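Local coordinates for protein probable enoyl-CoA hydratase/isomerase (Pseudomonas aeruginosa PAO1, PDB 5WYD) that probably acts as a crotonase-family enoyl-CoA hydratase/isomerase with hydro-lyase activity, and is implicated in diffusible signal factor biosynthesis, at residues 112-117 and 126-131; 140-145 and 178-183; 144-149 and 172-177. The protein carries 1 engineered substitution. All blocks are in the same frame, centred on the assembly; numbering follows the deposited sequence.

Contact 1 of 3, residues 112-117 and 126-131; sequences SIAAIN and ECALAC
A114 and C131 make the closest apolar meeting of the pair: A114 CB lies 3.5 Å from C131 CB and equally near C131 SG. Chi1 (-50°) sets SG beside the backbone N of C131, where it joins CB against the A114 methyl. A second apolar step follows along the strand. A114 CB is 4.3 Å from A128 CB, and the tip of I116 reaches in more loosely, with CD1 4.5 Å from A128 CB. Small residues on both sides let the axes of strand 112-116 and helix 126-130 approach to 8.0 Å, with their directions 145° apart. This is strand-to-helix packing inside the crotonase spiral: 112-117 belongs to a central strand of the mixed sheet, flanked by strands 63-68 and 133-137, and the helix follows the short strand 119-121 before the chain returns to the sheet.

The polar atom at the other end is S112 OG, which sits between its own backbone N and carbonyl carbon and comes within 3.2 Å of C131 CA, while its hydrogen-bond partner is the backbone N of D132, the next residue in the chain after C131. C131 N bonds to A128 O at 2.9 Å within its own segment. L105 of helix 88-106 packs on both S112 and C131.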
ATOM      1  N   SER A 112     -15.667   7.404 -21.119  1.00 26.53           N
ATOM      2  CA  SER A 112     -15.187   6.878 -22.379  1.00 27.86           C
ATOM      3  C   SER A 112     -15.904   5.555 -22.604  1.00 29.28           C
ATOM      4  O   SER A 112     -15.992   4.723 -21.696  1.00 33.62           O
ATOM      5  CB  SER A 112     -13.660   6.719 -22.372  1.00 31.97           C
ATOM      6  OG  SER A 112     -13.189   5.878 -21.324  1.00 30.11           O
ATOM      7  N   ILE A 113     -16.473   5.392 -23.782  1.00 29.21           N
ATOM      8  CA  ILE A 113     -17.210   4.192 -24.129  1.00 32.24           C
ATOM      9  C   ILE A 113     -16.475   3.581 -25.307  1.00 37.17           C
ATOM     10  O   ILE A 113     -16.209   4.269 -26.301  1.00 48.70           O
ATOM     11  CB  ILE A 113     -18.674   4.501 -24.501  1.00 31.94           C
ATOM     12  CG1 ILE A 113     -19.360   5.347 -23.444  1.00 24.64           C
ATOM     13  CG2 ILE A 113     -19.479   3.232 -24.644  1.00 17.98           C
ATOM     14  CD1 ILE A 113     -20.691   5.720 -23.905  1.00 23.65           C
ATOM     15  N   ALA A 114     -16.180   2.294 -25.215  1.00 27.91           N
ATOM     16  CA  ALA A 114     -15.479   1.585 -26.268  1.00 22.22           C
ATOM     17  C   ALA A 114     -16.494   0.788 -27.060  1.00 32.40           C
ATOM     18  O   ALA A 114     -17.127  -0.117 -26.518  1.00 27.05           O
ATOM     19  CB  ALA A 114     -14.445   0.650 -25.665  1.00 23.39           C
ATOM     20  N   ALA A 115     -16.639   1.114 -28.340  1.00 34.81           N
ATOM     21  CA  ALA A 115     -17.573   0.427 -29.219  1.00 29.94           C
ATOM     22  C   ALA A 115     -16.791  -0.523 -30.113  1.00 37.02           C
ATOM     23  O   ALA A 115     -16.164  -0.091 -31.082  1.00 42.77           O
ATOM     24  CB  ALA A 115     -18.350   1.448 -30.046  1.00 34.50           C
ATOM     25  N   ILE A 116     -16.948  -1.812 -29.870  1.00 48.82           N
ATOM     26  CA  ILE A 116     -16.184  -2.847 -30.547  1.00 57.00           C
ATOM     27  C   ILE A 116     -16.979  -3.320 -31.757  1.00 45.64           C
ATOM     28  O   ILE A 116     -17.890  -4.141 -31.651  1.00 32.66           O
ATOM     29  CB  ILE A 116     -15.865  -4.001 -29.600  1.00 55.99           C
ATOM     30  CG1 ILE A 116     -15.162  -3.461 -28.352  1.00 49.09           C
ATOM     31  CG2 ILE A 116     -15.033  -5.049 -30.336  1.00 70.78           C
ATOM     32  CD1 ILE A 116     -14.829  -4.498 -27.325  1.00 47.19           C
ATOM     33  N   ASN A 117     -16.619  -2.823 -32.926  1.00 56.42           N
ATOM     34  CA  ASN A 117     -17.286  -3.252 -34.136  1.00 54.39           C
ATOM     35  C   ASN A 117     -16.505  -4.321 -34.878  1.00 37.85           C
ATOM     36  O   ASN A 117     -17.045  -4.911 -35.807  1.00 43.68           O
ATOM     37  CB  ASN A 117     -17.586  -2.042 -35.038  1.00 64.90           C
ATOM     38  CG  ASN A 117     -16.349  -1.255 -35.413  1.00 63.92           C
ATOM     39  OD1 ASN A 117     -15.287  -1.419 -34.821  1.00 56.48           O
ATOM     40  ND2 ASN A 117     -16.476  -0.417 -36.441  1.00 72.21           N
ATOM     41  N   GLU A 126      -6.264  -3.785 -25.276  1.00 38.50           N
ATOM     42  CA  GLU A 126      -5.740  -2.929 -24.225  1.00 35.38           C
ATOM     43  C   GLU A 126      -6.356  -1.561 -24.318  1.00 34.29           C
ATOM     44  O   GLU A 126      -6.677  -0.937 -23.297  1.00 44.31           O
ATOM     45  CB  GLU A 126      -4.225  -2.854 -24.366  1.00 31.31           C
ATOM     46  CG  GLU A 126      -3.593  -4.135 -23.906  1.00 28.69           C
ATOM     47  CD  GLU A 126      -2.129  -4.244 -24.192  1.00 42.19           C
ATOM     48  OE1 GLU A 126      -1.722  -4.098 -25.358  1.00 49.52           O
ATOM     49  OE2 GLU A 126      -1.365  -4.365 -23.215  1.00 37.03           O
ATOM     50  N   CYS A 127      -6.532  -1.087 -25.543  1.00 24.15           N
ATOM     51  CA  CYS A 127      -7.178   0.187 -25.735  1.00 23.92           C
ATOM     52  C   CYS A 127      -8.601   0.142 -25.218  1.00 35.60           C
ATOM     53  O   CYS A 127      -9.045   1.062 -24.524  1.00 53.64           O
ATOM     54  CB  CYS A 127      -7.167   0.548 -27.205  1.00 26.88           C
ATOM     55  SG  CYS A 127      -8.224   1.957 -27.479  1.00 39.17           S
ATOM     56  N   ALA A 128      -9.318  -0.944 -25.508  1.00 31.52           N
ATOM     57  CA  ALA A 128     -10.697  -1.032 -25.059  1.00 25.86           C
ATOM     58  C   ALA A 128     -10.768  -0.997 -23.551  1.00 31.66           C
ATOM     59  O   ALA A 128     -11.591  -0.273 -22.974  1.00 33.83           O
ATOM     60  CB  ALA A 128     -11.324  -2.324 -25.576  1.00 21.24           C
ATOM     61  N   LEU A 129      -9.858  -1.719 -22.900  1.00 23.04           N
ATOM     62  CA  LEU A 129      -9.832  -1.777 -21.450  1.00 24.95           C
ATOM     63  C   LEU A 129      -9.631  -0.391 -20.846  1.00 30.15           C
ATOM     64  O   LEU A 129     -10.230  -0.065 -19.815  1.00 24.80           O
ATOM     65  CB  LEU A 129      -8.712  -2.720 -21.023  1.00 33.64           C
ATOM     66  CG  LEU A 129      -8.813  -4.225 -21.339  1.00 25.43           C
ATOM     67  CD1 LEU A 129      -7.553  -4.986 -20.918  1.00 19.35           C
ATOM     68  CD2 LEU A 129     -10.018  -4.789 -20.643  1.00 20.80           C
ATOM     69  N   ALA A 130      -8.811   0.443 -21.499  1.00 34.61           N
ATOM     70  CA  ALA A 130      -8.532   1.803 -21.041  1.00 31.66           C
ATOM     71  C   ALA A 130      -9.800   2.641 -20.968  1.00 29.93           C
ATOM     72  O   ALA A 130      -9.804   3.685 -20.305  1.00 18.79           O
ATOM     73  CB  ALA A 130      -7.508   2.457 -21.962  1.00 31.89           C
ATOM     74  N   CYS A 131     -10.782   2.305 -21.812  1.00 35.56           N
ATOM     75  CA  CYS A 131     -12.112   2.897 -21.833  1.00 37.27           C
ATOM     76  C   CYS A 131     -12.932   2.446 -20.628  1.00 32.78           C
ATOM     77  O   CYS A 131     -12.786   1.320 -20.135  1.00 27.21           O
ATOM     78  CB  CYS A 131     -12.837   2.479 -23.092  1.00 41.99           C
ATOM     79  SG  CYS A 131     -11.837   2.760 -24.509  1.00 51.58           S
TER

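Contact 2 of 3, residues 140-145 and 178-183; sequences AQMALP and ERVDAE. With PTD (pentanedial), chain G.
V180 O is approached by two neighbouring residues: M142 N donates to it at 3.1 Å along a nearly straight N-H line (161°) and in the carbonyl plane, and Q141 CA adds a CH...O contact at 3.3 Å. The return bond, V180 N to M142 O, is 3.2 Å, with its donor well above the carbonyl plane. Together they make a single antiparallel, hydrogen-bonded bridge between M142 and V180. V180 CG2 presses to 3.1 Å from M142 O, and M142 CE meets CG2 at 3.9 Å where the two side chains cross at about a right angle. Beside the bridge, Q141 OE1 lies 3.4 Å from R179 CD, with the amide and guanidinium planes 59° apart, while A143 CB packs on R179 CA at 3.3 Å. The guanidinium of R179 presents its edge to pentanedial, NH2 standing 3.7 Å from C1 of the ligand. D181, the N-cap of the next helix, hydrogen-bonds T184 through OD1. Strand 142-143 also pairs in parallel with strand 119-121, so the bridge adds the segment before helix 182-188 to this small second layer of the crotonase fold, with R179 in the pentanedial pocket.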
ATOM      1  N   ALA A 140     -17.435  -9.870 -32.763  1.00 69.59           N
ATOM      2  CA  ALA A 140     -16.075  -9.516 -32.398  1.00 70.62           C
ATOM      3  C   ALA A 140     -15.459 -10.542 -31.459  1.00 60.57           C
ATOM      4  O   ALA A 140     -16.139 -11.124 -30.612  1.00 49.66           O
ATOM      5  CB  ALA A 140     -16.060  -8.130 -31.752  1.00 59.71           C
ATOM      6  N   GLN A 141     -14.176 -10.812 -31.687  1.00 63.31           N
ATOM      7  CA  GLN A 141     -13.368 -11.690 -30.863  1.00 48.64           C
ATOM      8  C   GLN A 141     -12.204 -10.895 -30.317  1.00 59.77           C
ATOM      9  O   GLN A 141     -11.521 -10.183 -31.061  1.00 68.73           O
ATOM     10  CB  GLN A 141     -12.864 -12.908 -31.620  1.00 53.76           C
ATOM     11  CG  GLN A 141     -13.931 -13.897 -32.014  1.00 46.93           C
ATOM     12  CD  GLN A 141     -13.357 -15.013 -32.835  1.00 59.38           C
ATOM     13  OE1 GLN A 141     -12.270 -14.874 -33.395  1.00 69.44           O
ATOM     14  NE2 GLN A 141     -14.048 -16.149 -32.877  1.00 63.40           N
ATOM     15  N   MET A 142     -11.985 -11.025 -29.018  1.00 62.63           N
ATOM     16  CA  MET A 142     -10.954 -10.284 -28.316  1.00 51.73           C
ATOM     17  C   MET A 142     -10.004 -11.217 -27.599  1.00 51.64           C
ATOM     18  O   MET A 142     -10.435 -12.073 -26.827  1.00 56.12           O
ATOM     19  CB  MET A 142     -11.587  -9.335 -27.323  1.00 52.64           C
ATOM     20  CG  MET A 142     -12.601  -8.454 -27.949  1.00 47.78           C
ATOM     21  SD  MET A 142     -13.893  -8.190 -26.761  1.00 72.17           S
ATOM     22  CE  MET A 142     -14.636  -9.831 -26.703  1.00 55.94           C
ATOM     23  N   ALA A 143      -8.717 -11.021 -27.830  1.00 43.29           N
ATOM     24  CA  ALA A 143      -7.721 -11.828 -27.165  1.00 32.16           C
ATOM     25  C   ALA A 143      -6.417 -11.068 -27.148  1.00 45.98           C
ATOM     26  O   ALA A 143      -6.280  -9.999 -27.757  1.00 41.21           O
ATOM     27  CB  ALA A 143      -7.526 -13.175 -27.843  1.00 43.62           C
ATOM     28  N   LEU A 144      -5.520 -11.559 -26.312  1.00 53.73           N
ATOM     29  CA  LEU A 144      -4.157 -11.061 -26.324  1.00 57.96           C
ATOM     30  C   LEU A 144      -3.247 -12.125 -26.920  1.00 49.00           C
ATOM     31  O   LEU A 144      -2.956 -13.133 -26.254  1.00 51.37           O
ATOM     32  CB  LEU A 144      -3.708 -10.682 -24.916  1.00 54.69           C
ATOM     33  CG  LEU A 144      -4.540  -9.556 -24.289  1.00 46.93           C
ATOM     34  CD1 LEU A 144      -4.038  -9.224 -22.901  1.00 43.46           C
ATOM     35  CD2 LEU A 144      -4.571  -8.296 -25.162  1.00 46.74           C
ATOM     36  N   PRO A 145      -2.724 -11.913 -28.123  1.00 47.78           N
ATOM     37  CA  PRO A 145      -1.882 -12.915 -28.789  1.00 53.63           C
ATOM     38  C   PRO A 145      -0.400 -12.594 -28.685  1.00 51.66           C
ATOM     39  O   PRO A 145       0.405 -13.272 -29.333  1.00 54.45           O
ATOM     40  CB  PRO A 145      -2.317 -12.774 -30.251  1.00 65.41           C
ATOM     41  CG  PRO A 145      -2.610 -11.278 -30.362  1.00 60.29           C
ATOM     42  CD  PRO A 145      -3.198 -10.868 -29.042  1.00 46.68           C
ATOM     43  N   GLU A 178      -6.003 -17.641 -25.846  1.00 53.24           N
ATOM     44  CA  GLU A 178      -7.365 -18.048 -26.174  1.00 47.91           C
ATOM     45  C   GLU A 178      -8.244 -16.831 -26.425  1.00 56.70           C
ATOM     46  O   GLU A 178      -8.419 -15.997 -25.533  1.00 50.87           O
ATOM     47  CB  GLU A 178      -7.958 -18.908 -25.063  1.00 50.00           C
ATOM     48  CG  GLU A 178      -7.454 -20.330 -25.111  1.00 70.05           C
ATOM     49  CD  GLU A 178      -8.424 -21.314 -24.506  1.00 75.18           C
ATOM     50  OE1 GLU A 178      -9.531 -20.893 -24.115  1.00 71.30           O
ATOM     51  OE2 GLU A 178      -8.086 -22.510 -24.435  1.00 83.76           O
ATOM     52  N   ARG A 179      -8.807 -16.747 -27.633  1.00 61.21           N
ATOM     53  CA  ARG A 179      -9.731 -15.680 -27.994  1.00 55.82           C
ATOM     54  C   ARG A 179     -11.128 -15.990 -27.474  1.00 53.58           C
ATOM     55  O   ARG A 179     -11.499 -17.154 -27.273  1.00 45.80           O
ATOM     56  CB  ARG A 179      -9.748 -15.460 -29.510  1.00 45.88           C
ATOM     57  CG  ARG A 179      -9.926 -16.731 -30.296  1.00 49.58           C
ATOM     58  CD  ARG A 179      -9.808 -16.505 -31.779  1.00 45.77           C
ATOM     59  NE  ARG A 179      -8.541 -15.877 -32.115  1.00 54.32           N
ATOM     60  CZ  ARG A 179      -8.132 -15.667 -33.358  1.00 62.75           C
ATOM     61  NH1 ARG A 179      -8.891 -16.042 -34.373  1.00 65.88           N
ATOM     62  NH2 ARG A 179      -6.961 -15.093 -33.585  1.00 73.71           N
ATOM     63  N   VAL A 180     -11.899 -14.925 -27.241  1.00 55.37           N
ATOM     64  CA  VAL A 180     -13.231 -15.027 -26.657  1.00 53.67           C
ATOM     65  C   VAL A 180     -14.257 -14.288 -27.514  1.00 45.30           C
ATOM     66  O   VAL A 180     -13.990 -13.193 -28.023  1.00 49.24           O
ATOM     67  CB  VAL A 180     -13.249 -14.479 -25.216  1.00 49.24           C
ATOM     68  CG1 VAL A 180     -12.326 -15.311 -24.340  1.00 65.35           C
ATOM     69  CG2 VAL A 180     -12.872 -12.999 -25.200  1.00 55.84           C
ATOM     70  N   ASP A 181     -15.432 -14.894 -27.658  1.00 29.79           N
ATOM     71  CA  ASP A 181     -16.556 -14.311 -28.367  1.00 46.17           C
ATOM     72  C   ASP A 181     -17.218 -13.245 -27.504  1.00 45.98           C
ATOM     73  O   ASP A 181     -16.928 -13.109 -26.316  1.00 47.36           O
ATOM     74  CB  ASP A 181     -17.570 -15.396 -28.731  1.00 56.48           C
ATOM     75  CG  ASP A 181     -18.142 -16.122 -27.503  1.00 59.04           C
ATOM     76  OD1 ASP A 181     -18.537 -15.460 -26.524  1.00 51.90           O
ATOM     77  OD2 ASP A 181     -18.173 -17.372 -27.506  1.00 62.41           O
ATOM     78  N   ALA A 182     -18.126 -12.484 -28.111  1.00 51.59           N
ATOM     79  CA  ALA A 182     -18.824 -11.443 -27.361  1.00 28.75           C
ATOM     80  C   ALA A 182     -19.611 -12.010 -26.188  1.00 47.78           C
ATOM     81  O   ALA A 182     -19.675 -11.392 -25.122  1.00 52.07           O
ATOM     82  CB  ALA A 182     -19.766 -10.679 -28.273  1.00 35.81           C
ATOM     83  N   GLU A 183     -20.275 -13.151 -26.381  1.00 54.11           N
ATOM     84  CA  GLU A 183     -21.064 -13.736 -25.299  1.00 48.19           C
ATOM     85  C   GLU A 183     -20.199 -14.159 -24.127  1.00 46.14           C
ATOM     86  O   GLU A 183     -20.543 -13.884 -22.970  1.00 46.99           O
ATOM     87  CB  GLU A 183     -21.870 -14.928 -25.809  1.00 52.59           C
ATOM     88  CG  GLU A 183     -23.008 -14.550 -26.730  1.00 55.00           C
ATOM     89  CD  GLU A 183     -24.020 -13.650 -26.040  1.00 70.16           C
ATOM     90  OE1 GLU A 183     -24.290 -13.866 -24.837  1.00 71.40           O
ATOM     91  OE2 GLU A 183     -24.550 -12.726 -26.697  1.00 74.38           O
TER
HETATM   92  C1  PTD G 301      -6.750 -14.168 -37.197  1.00 34.84           C
HETATM   93  C2  PTD G 301      -6.455 -13.072 -38.227  1.00 33.23           C
HETATM   94  C3  PTD G 301      -7.424 -13.302 -39.390  1.00 21.50           C
HETATM   95  C4  PTD G 301      -7.044 -12.421 -40.564  1.00 36.38           C
HETATM   96  C5  PTD G 301      -8.270 -12.089 -41.434  1.00 41.87           C
HETATM   97  O1  PTD G 301      -6.629 -15.299 -37.546  1.00 37.81           O
HETATM   98  O5  PTD G 301      -8.846 -11.034 -41.322  1.00 41.93           O

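Contact 3 of 3, residues 144-149 and 172-177; sequences LPEAAV and RMILCN
I174 lays its CD1 methyl over three residues of the opposing segment: A147 CB at 3.9 Å, L144 CB at 4.1 Å and E146 CG at 4.2 Å. CG1 stands anti to the backbone N (chi1 -175°), and the second torsion, near 48°, sets CD1 into this apolar group. The E146 side chain crosses that of I174 at about a right angle and touches it through its aliphatic CG. P153 packs on L144, E146 and I174 as well, and I226 of a second subunit also packs on I174.

A147 comes in tighter against the backbone: its CB is 3.2 Å from I174 O, near the C-terminal end of helix 157-176. Close by, L144 O and M173 O, both acceptors, lie 3.4 Å apart without a bond, another sign of how near the two backbones run.

The remaining contact belongs to N177, whose positive phi marks the place where the chain leaves helical geometry. CG is anti to the backbone N, and the amide beyond it reaches P145 and A148. ND2 lies 3.2 Å from A148 CB, and OD1 lies 3.6 Å from P145 CA. ND2 finds its polar partner across the subunit boundary, in a hydrogen bond to Q214 OE1 of the second subunit. Elsewhere along the same boundary V149 packs on F261 of that subunit, and C176 on its V211.

Segment 144-149 makes only a short, weakly bonded helical turn, with a weak bond from A148 N to P145 O. Here the turn that follows strand 142-143 is laid against the end of the long helix 157-176, an element of the crotonase fold that in this hexameric assembly also borders a neighbouring subunit.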
ATOM      1  N   LEU A 144      -5.520 -11.559 -26.312  1.00 53.73           N
ATOM      2  CA  LEU A 144      -4.157 -11.061 -26.324  1.00 57.96           C
ATOM      3  C   LEU A 144      -3.247 -12.125 -26.920  1.00 49.00           C
ATOM      4  O   LEU A 144      -2.956 -13.133 -26.254  1.00 51.37           O
ATOM      5  CB  LEU A 144      -3.708 -10.682 -24.916  1.00 54.69           C
ATOM      6  CG  LEU A 144      -4.540  -9.556 -24.289  1.00 46.93           C
ATOM      7  CD1 LEU A 144      -4.038  -9.224 -22.901  1.00 43.46           C
ATOM      8  CD2 LEU A 144      -4.571  -8.296 -25.162  1.00 46.74           C
ATOM      9  N   PRO A 145      -2.724 -11.913 -28.123  1.00 47.78           N
ATOM     10  CA  PRO A 145      -1.882 -12.915 -28.789  1.00 53.63           C
ATOM     11  C   PRO A 145      -0.400 -12.594 -28.685  1.00 51.66           C
ATOM     12  O   PRO A 145       0.405 -13.272 -29.333  1.00 54.45           O
ATOM     13  CB  PRO A 145      -2.317 -12.774 -30.251  1.00 65.41           C
ATOM     14  CG  PRO A 145      -2.610 -11.278 -30.362  1.00 60.29           C
ATOM     15  CD  PRO A 145      -3.198 -10.868 -29.042  1.00 46.68           C
ATOM     16  N   GLU A 146      -0.045 -11.590 -27.894  1.00 53.94           N
ATOM     17  CA  GLU A 146       1.339 -11.194 -27.804  1.00 39.66           C
ATOM     18  C   GLU A 146       2.171 -12.317 -27.232  1.00 42.94           C
ATOM     19  O   GLU A 146       3.314 -12.511 -27.641  1.00 55.30           O
ATOM     20  CB  GLU A 146       1.416  -9.922 -26.978  1.00 38.59           C
ATOM     21  CG  GLU A 146       0.309  -9.788 -26.007  1.00 43.58           C
ATOM     22  CD  GLU A 146      -0.641  -8.679 -26.379  1.00 39.01           C
ATOM     23  OE1 GLU A 146      -1.727  -8.667 -25.799  1.00 36.95           O
ATOM     24  OE2 GLU A 146      -0.331  -7.842 -27.250  1.00 31.50           O
ATOM     25  N   ALA A 147       1.623 -13.075 -26.289  1.00 41.64           N
ATOM     26  CA  ALA A 147       2.404 -14.164 -25.707  1.00 52.23           C
ATOM     27  C   ALA A 147       2.823 -15.173 -26.765  1.00 50.56           C
ATOM     28  O   ALA A 147       3.899 -15.770 -26.663  1.00 54.94           O
ATOM     29  CB  ALA A 147       1.623 -14.850 -24.590  1.00 62.78           C
ATOM     30  N   ALA A 148       1.976 -15.404 -27.772  1.00 48.08           N
ATOM     31  CA  ALA A 148       2.334 -16.356 -28.821  1.00 62.56           C
ATOM     32  C   ALA A 148       3.594 -15.913 -29.558  1.00 64.96           C
ATOM     33  O   ALA A 148       4.370 -16.750 -30.033  1.00 61.06           O
ATOM     34  CB  ALA A 148       1.167 -16.557 -29.788  1.00 54.11           C
ATOM     35  N   VAL A 149       3.785 -14.599 -29.722  1.00 63.53           N
ATOM     36  CA  VAL A 149       5.018 -14.100 -30.322  1.00 60.47           C
ATOM     37  C   VAL A 149       6.081 -13.828 -29.254  1.00 42.18           C
ATOM     38  O   VAL A 149       7.193 -13.403 -29.575  1.00 56.58           O
ATOM     39  CB  VAL A 149       4.679 -12.924 -31.271  1.00 52.09           C
ATOM     40  CG1 VAL A 149       3.524 -13.322 -32.190  1.00 49.10           C
ATOM     41  CG2 VAL A 149       4.257 -11.712 -30.496  1.00 36.66           C
ATOM     42  N   ARG A 172      -5.853 -17.402 -18.929  1.00 40.15           N
ATOM     43  CA  ARG A 172      -6.073 -18.243 -20.099  1.00 46.93           C
ATOM     44  C   ARG A 172      -5.880 -17.461 -21.391  1.00 46.06           C
ATOM     45  O   ARG A 172      -5.232 -17.935 -22.331  1.00 44.31           O
ATOM     46  CB  ARG A 172      -7.465 -18.829 -20.038  1.00 48.43           C
ATOM     47  CG  ARG A 172      -7.622 -19.969 -20.955  1.00 66.80           C
ATOM     48  CD  ARG A 172      -9.042 -20.371 -20.993  1.00 76.55           C
ATOM     49  NE  ARG A 172      -9.436 -21.256 -19.924  1.00 65.97           N
ATOM     50  CZ  ARG A 172     -10.621 -21.836 -19.909  1.00 47.15           C
ATOM     51  NH1 ARG A 172     -11.457 -21.592 -20.898  1.00 56.81           N
ATOM     52  NH2 ARG A 172     -10.968 -22.651 -18.933  1.00 51.88           N
ATOM     53  N   MET A 173      -6.413 -16.241 -21.447  1.00 38.56           N
ATOM     54  CA  MET A 173      -6.249 -15.425 -22.649  1.00 45.00           C
ATOM     55  C   MET A 173      -4.794 -15.082 -22.909  1.00 50.12           C
ATOM     56  O   MET A 173      -4.278 -15.299 -24.011  1.00 59.23           O
ATOM     57  CB  MET A 173      -7.074 -14.164 -22.530  1.00 43.18           C
ATOM     58  CG  MET A 173      -8.498 -14.550 -22.328  1.00 56.32           C
ATOM     59  SD  MET A 173      -9.584 -13.166 -22.122  1.00 49.90           S
ATOM     60  CE  MET A 173      -9.282 -12.328 -23.677  1.00 41.92           C
ATOM     61  N   ILE A 174      -4.118 -14.537 -21.910  1.00 43.81           N
ATOM     62  CA  ILE A 174      -2.731 -14.170 -22.111  1.00 43.52           C
ATOM     63  C   ILE A 174      -1.843 -15.405 -22.132  1.00 40.75           C
ATOM     64  O   ILE A 174      -1.112 -15.637 -23.097  1.00 52.03           O
ATOM     65  CB  ILE A 174      -2.313 -13.139 -21.049  1.00 52.91           C
ATOM     66  CG1 ILE A 174      -0.889 -12.633 -21.309  1.00 54.08           C
ATOM     67  CG2 ILE A 174      -2.565 -13.659 -19.658  1.00 45.57           C
ATOM     68  CD1 ILE A 174      -0.652 -12.228 -22.744  1.00 56.09           C
ATOM     69  N   LEU A 175      -1.934 -16.243 -21.106  1.00 32.71           N
ATOM     70  CA  LEU A 175      -1.034 -17.383 -21.010  1.00 48.26           C
ATOM     71  C   LEU A 175      -1.327 -18.434 -22.079  1.00 55.96           C
ATOM     72  O   LEU A 175      -0.408 -18.937 -22.735  1.00 62.06           O
ATOM     73  CB  LEU A 175      -1.132 -17.979 -19.604  1.00 53.46           C
ATOM     74  CG  LEU A 175      -0.628 -17.056 -18.479  1.00 50.21           C
ATOM     75  CD1 LEU A 175      -0.759 -17.761 -17.150  1.00 35.95           C
ATOM     76  CD2 LEU A 175       0.780 -16.430 -18.660  1.00 44.85           C
ATOM     77  N   CYS A 176      -2.593 -18.788 -22.266  1.00 46.32           N
ATOM     78  CA  CYS A 176      -2.955 -19.845 -23.201  1.00 44.04           C
ATOM     79  C   CYS A 176      -3.335 -19.336 -24.583  1.00 35.63           C
ATOM     80  O   CYS A 176      -3.643 -20.148 -25.459  1.00 42.76           O
ATOM     81  CB  CYS A 176      -4.064 -20.663 -22.585  1.00 46.18           C
ATOM     82  SG  CYS A 176      -3.473 -21.075 -20.947  1.00 48.80           S
ATOM     83  N   ASN A 177      -3.345 -18.023 -24.791  1.00 41.63           N
ATOM     84  CA  ASN A 177      -3.601 -17.448 -26.111  1.00 46.87           C
ATOM     85  C   ASN A 177      -4.965 -17.871 -26.649  1.00 47.79           C
ATOM     86  O   ASN A 177      -5.088 -18.373 -27.765  1.00 57.62           O
ATOM     87  CB  ASN A 177      -2.467 -17.850 -27.065  1.00 51.77           C
ATOM     88  CG  ASN A 177      -2.546 -17.182 -28.399  1.00 34.77           C
ATOM     89  OD1 ASN A 177      -3.257 -16.202 -28.571  1.00 33.88           O
ATOM     90  ND2 ASN A 177      -1.814 -17.714 -29.360  1.00 40.14           N
TER

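Overall arrangement
The three contacts run from near the centre of the chain out to a subunit boundary. Contacts 1 and 2 have centres about 14 Å apart and touch where I116 CG2 meets A140 CB at 3.5 Å and I116 CD1 meets M142 SD at 3.9 Å. Contacts 2 and 3, with centres about 11 Å apart, share L144 and P145, and M173 CE of contact 3 reaches 3.4 Å from M142 O. Contacts 1 and 3 do not touch. Pentanedial lies beside contact 2, where R179 lines its pocket with K72 and F73; the side chain of P145 is about 8 Å from the ligand and that of I116 about 14 Å. Contact 3 alone borders the second subunit extensively.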